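Local atomic coordinates of MHC class I antigen (Anolis carolinensis, PDB entry 7CPO), a protein that probably displays peptides, held in a groove of its membrane-distal domains and with beta2-microglobulin as partner chain, for inspection by T cells. Residues A[36-41]-A[68-73]; A[205-210]-A[215-220]. All coordinates share one frame; numbering follows the deposited sequence.

Contact 1 (A[36-41]-A[68-73]); sequences VSYNAS and LYAQGH
Y38 and A70 make the apolar part of this contact. The methyl CB of A70 comes down obliquely on the tyrosine ring and sits nearest its CD1, at 3.6 Å, with Y38 CG slightly farther off at 3.9 Å. Both residues send CB toward the opposite segment, and with CG of Y38 anti to the backbone N (chi1 171°) the ring lies between strand and helix. Helix 62-87 rests on the sheet here through alanine, and the CA atoms of Y38 and A70 are 7.0 Å apart.

Toward the hydroxyl end of the ring, the aliphatic stem of the next residue, Q71, takes over. Its CG packs on the phenol end, 3.5 Å from Y38 OH and 4.0 Å from Y38 CE1, and the two side chains cross at about a right angle.

The polar side of the tyrosine is settled by the next turn of the same helix, where E74 OE1 hydrogen-bonds the hydroxyl. That bond and the A70 methyl together hold the ring against the helix. Y26 of the adjacent strand touches both Y38 and A70, and its hydroxyl bonds H73 ND1, while H73 NE2 bonds the backbone of the bound peptide.

Strand 33-39 thus supports the helix from below, the alpha-helix-on-antiparallel-sheet layering of the MHC class I peptide-binding platform, in which helix 62-87 forms one wall of the groove.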
# COMPACT_ATOMS: atom_id res chain seq x y z
N VAL A 36 -12.68 -0.65 3.62
CA VAL A 36 -13.05 -0.84 5.01
C VAL A 36 -11.78 -0.82 5.83
O VAL A 36 -10.69 -1.10 5.33
CB VAL A 36 -13.81 -2.17 5.27
CG1 VAL A 36 -15.25 -2.09 4.73
CG2 VAL A 36 -13.04 -3.36 4.66
N SER A 37 -11.91 -0.46 7.11
CA SER A 37 -10.78 -0.71 7.99
C SER A 37 -11.33 -0.92 9.39
O SER A 37 -12.43 -0.49 9.72
CB SER A 37 -9.73 0.42 7.96
OG SER A 37 -9.96 1.39 8.94
N TYR A 38 -10.59 -1.67 10.17
CA TYR A 38 -10.96 -1.88 11.55
C TYR A 38 -10.03 -0.99 12.35
O TYR A 38 -8.84 -1.24 12.48
CB TYR A 38 -10.84 -3.33 11.97
CG TYR A 38 -11.01 -3.51 13.46
CD1 TYR A 38 -12.27 -3.63 14.02
CD2 TYR A 38 -9.92 -3.56 14.30
CE1 TYR A 38 -12.43 -3.80 15.38
CE2 TYR A 38 -10.07 -3.73 15.65
CZ TYR A 38 -11.33 -3.85 16.19
OH TYR A 38 -11.46 -4.02 17.55
N ASN A 39 -10.60 0.08 12.85
CA ASN A 39 -9.83 1.08 13.57
C ASN A 39 -9.68 0.50 14.99
O ASN A 39 -10.66 0.34 15.73
CB ASN A 39 -10.57 2.42 13.36
CG ASN A 39 -10.19 3.53 14.31
OD1 ASN A 39 -9.59 3.31 15.33
ND2 ASN A 39 -10.71 4.72 14.04
N ALA A 40 -8.47 0.02 15.30
CA ALA A 40 -8.23 -0.65 16.58
C ALA A 40 -8.52 0.30 17.72
O ALA A 40 -8.83 -0.12 18.85
CB ALA A 40 -6.79 -1.12 16.68
N SER A 41 -8.42 1.59 17.46
CA SER A 41 -9.11 2.51 18.34
C SER A 41 -10.59 2.20 18.30
O SER A 41 -11.12 1.71 19.29
CB SER A 41 -8.77 3.98 17.99
OG SER A 41 -9.62 4.83 18.74
N LEU A 68 -17.51 -7.93 15.04
CA LEU A 68 -17.31 -9.03 15.99
C LEU A 68 -16.17 -9.95 15.55
O LEU A 68 -15.30 -10.31 16.35
CB LEU A 68 -18.62 -9.83 16.17
CG LEU A 68 -19.80 -9.10 16.85
CD1 LEU A 68 -21.16 -9.72 16.49
CD2 LEU A 68 -19.65 -9.05 18.38
N TYR A 69 -16.15 -10.31 14.26
CA TYR A 69 -15.06 -11.14 13.73
C TYR A 69 -13.71 -10.44 13.86
O TYR A 69 -12.72 -11.05 14.27
CB TYR A 69 -15.32 -11.48 12.26
CG TYR A 69 -16.42 -12.49 11.99
CD1 TYR A 69 -16.97 -13.24 13.02
CD2 TYR A 69 -16.89 -12.69 10.69
CE1 TYR A 69 -17.98 -14.17 12.76
CE2 TYR A 69 -17.88 -13.62 10.42
CZ TYR A 69 -18.42 -14.36 11.46
OH TYR A 69 -19.42 -15.26 11.21
N ALA A 70 -13.65 -9.16 13.45
CA ALA A 70 -12.38 -8.44 13.51
C ALA A 70 -11.88 -8.34 14.95
O ALA A 70 -10.68 -8.56 15.22
CB ALA A 70 -12.52 -7.05 12.87
N GLN A 71 -12.79 -8.04 15.88
CA GLN A 71 -12.46 -8.09 17.30
C GLN A 71 -11.94 -9.47 17.69
O GLN A 71 -10.93 -9.57 18.41
CB GLN A 71 -13.69 -7.76 18.12
CG GLN A 71 -13.99 -6.30 18.15
CD GLN A 71 -15.21 -5.96 18.99
OE1 GLN A 71 -15.52 -4.80 19.17
NE2 GLN A 71 -15.88 -6.98 19.51
N GLY A 72 -12.62 -10.53 17.25
CA GLY A 72 -12.12 -11.87 17.52
C GLY A 72 -10.71 -12.07 17.00
O GLY A 72 -9.85 -12.63 17.70
N HIS A 73 -10.43 -11.59 15.79
CA HIS A 73 -9.09 -11.74 15.22
C HIS A 73 -8.05 -10.98 16.04
O HIS A 73 -6.94 -11.49 16.27
CB HIS A 73 -9.07 -11.27 13.77
CG HIS A 73 -10.02 -12.00 12.88
ND1 HIS A 73 -10.46 -11.49 11.68
CD2 HIS A 73 -10.61 -13.22 13.00
CE1 HIS A 73 -11.28 -12.35 11.10
NE2 HIS A 73 -11.39 -13.41 11.89

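Contact 2 (A[205-210]-A[215-220]); sequences CRVGGF and IDIDWT
I215 and F210 face each other near the turn that joins the two segments, and the isoleucine is the side chain to follow. Its CB lies 4.0 Å from F210 CE2. The CG2 branch stays at the far end of the ring, 3.8 Å from F210 CE2 and nearly as close to CZ. CG1, anti to the backbone N (chi1 -165°), carries the longer branch across the aromatic face. At the tip, CD1 stands 3.7 Å from the centroid of the F210 ring and only 10° off its normal, a CH-pi contact over the face; the same methyl also meets V207 CG1 at 4.0 Å.

These residues belong to the immunoglobulin C1-set domain, a sandwich of two antiparallel sheets: strand 201-210 lies in one and strand 216-221 in the other, so side chains, not backbone bonds, join them here. A G1 beta bulge, with G209 and F210 both opposite Y243, interrupts the first strand beside the ring.

Farther along the sandwich V207 and I217 meet tip to tip, I217 CD1 reaching V207 CG2 at 3.8 Å. Next comes the disulfide C205-C261, which links the sheets covalently. W219 lies against it, its CZ2 3.7 Å from C205 CB in an oblique approach, while its indole NE1 is hydrogen-bonded to R247 O.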
# COMPACT_ATOMS: atom_id res chain seq x y z
N CYS A 205 10.88 14.02 -15.69
CA CYS A 205 9.52 13.82 -16.17
C CYS A 205 8.61 13.52 -14.97
O CYS A 205 8.70 12.43 -14.38
CB CYS A 205 9.47 12.70 -17.20
SG CYS A 205 7.85 12.49 -17.87
N ARG A 206 7.76 14.48 -14.59
CA ARG A 206 6.78 14.30 -13.53
C ARG A 206 5.47 13.83 -14.14
O ARG A 206 4.96 14.46 -15.08
CB ARG A 206 6.54 15.58 -12.72
CG ARG A 206 5.13 15.60 -12.05
CD ARG A 206 4.55 17.01 -11.74
NE ARG A 206 4.75 17.34 -10.34
CZ ARG A 206 3.85 17.16 -9.37
NH1 ARG A 206 2.65 16.67 -9.64
NH2 ARG A 206 4.17 17.47 -8.13
N VAL A 207 4.93 12.73 -13.62
CA VAL A 207 3.72 12.12 -14.15
C VAL A 207 2.80 11.86 -12.97
O VAL A 207 3.12 11.05 -12.10
CB VAL A 207 4.00 10.82 -14.92
CG1 VAL A 207 2.75 10.34 -15.64
CG2 VAL A 207 5.13 11.05 -15.91
N GLY A 208 1.68 12.57 -12.93
CA GLY A 208 0.86 12.57 -11.73
C GLY A 208 -0.61 12.65 -12.07
O GLY A 208 -0.99 12.97 -13.20
N GLY A 209 -1.43 12.34 -11.07
CA GLY A 209 -2.87 12.39 -11.27
C GLY A 209 -3.44 11.26 -12.09
O GLY A 209 -4.51 11.44 -12.68
N PHE A 210 -2.78 10.11 -12.15
CA PHE A 210 -3.24 9.02 -13.00
C PHE A 210 -3.87 7.92 -12.15
O PHE A 210 -3.54 7.72 -10.98
CB PHE A 210 -2.11 8.45 -13.88
CG PHE A 210 -0.89 7.91 -13.13
CD1 PHE A 210 0.19 8.74 -12.83
CD2 PHE A 210 -0.79 6.56 -12.80
CE1 PHE A 210 1.33 8.25 -12.16
CE2 PHE A 210 0.33 6.06 -12.14
CZ PHE A 210 1.39 6.91 -11.81
N ILE A 215 1.18 1.81 -15.32
CA ILE A 215 1.63 2.86 -16.22
C ILE A 215 3.00 2.47 -16.77
O ILE A 215 3.78 1.79 -16.10
CB ILE A 215 1.65 4.24 -15.50
CG1 ILE A 215 1.76 5.38 -16.52
CG2 ILE A 215 2.74 4.30 -14.43
CD1 ILE A 215 1.21 6.70 -15.99
N ASP A 216 3.28 2.91 -18.00
CA ASP A 216 4.56 2.67 -18.66
C ASP A 216 5.16 4.03 -19.00
O ASP A 216 4.64 4.76 -19.85
CB ASP A 216 4.42 1.80 -19.91
CG ASP A 216 5.68 0.96 -20.20
OD1 ASP A 216 6.72 1.12 -19.50
OD2 ASP A 216 5.63 0.14 -21.15
N ILE A 217 6.25 4.37 -18.31
CA ILE A 217 6.96 5.62 -18.50
C ILE A 217 8.39 5.28 -18.87
O ILE A 217 9.07 4.55 -18.14
CB ILE A 217 6.94 6.48 -17.23
CG1 ILE A 217 5.51 6.60 -16.70
CG2 ILE A 217 7.61 7.84 -17.50
CD1 ILE A 217 5.44 7.26 -15.35
N ASP A 218 8.85 5.83 -19.99
CA ASP A 218 10.23 5.65 -20.41
C ASP A 218 10.72 6.94 -21.06
O ASP A 218 9.99 7.59 -21.81
CB ASP A 218 10.39 4.48 -21.40
CG ASP A 218 10.50 3.12 -20.70
OD1 ASP A 218 9.53 2.32 -20.76
OD2 ASP A 218 11.55 2.86 -20.08
N TRP A 219 11.96 7.29 -20.76
CA TRP A 219 12.67 8.27 -21.56
C TRP A 219 13.13 7.64 -22.88
O TRP A 219 13.69 6.54 -22.90
CB TRP A 219 13.85 8.83 -20.78
CG TRP A 219 13.47 9.95 -19.91
CD1 TRP A 219 13.30 9.92 -18.56
CD2 TRP A 219 13.20 11.29 -20.33
NE1 TRP A 219 12.93 11.16 -18.11
CE2 TRP A 219 12.86 12.02 -19.17
CE3 TRP A 219 13.21 11.94 -21.57
CZ2 TRP A 219 12.54 13.38 -19.22
CZ3 TRP A 219 12.88 13.28 -21.62
CH2 TRP A 219 12.56 13.99 -20.45
N THR A 220 12.88 8.34 -23.98
CA THR A 220 13.36 7.89 -25.27
C THR A 220 14.49 8.79 -25.76
O THR A 220 14.66 9.93 -25.31
CB THR A 220 12.22 7.82 -26.28
OG1 THR A 220 11.50 9.05 -26.30
CG2 THR A 220 11.27 6.72 -25.90

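Running from the N terminus, the chain lays down strands 5-14 and 25-30 and then strand 33-39; 26 residues, among them strand 44-47 and the first turns of helix 62-87, separate 36-41 from 68-73, where contact 1 closes the loop. It then builds the rest of the groove platform before entering the C1-set domain. There contact 2 closes a much shorter loop, with four residues between its segments. The two loops follow in series, neither nesting nor crossing. Contact 1 ties a helix to the sheet beneath it; contact 2 ties the two sheets of a sandwich. Their centres are 38 Å apart on opposite sides of the chain's centre, and their nearest atoms remain about 19 Å apart.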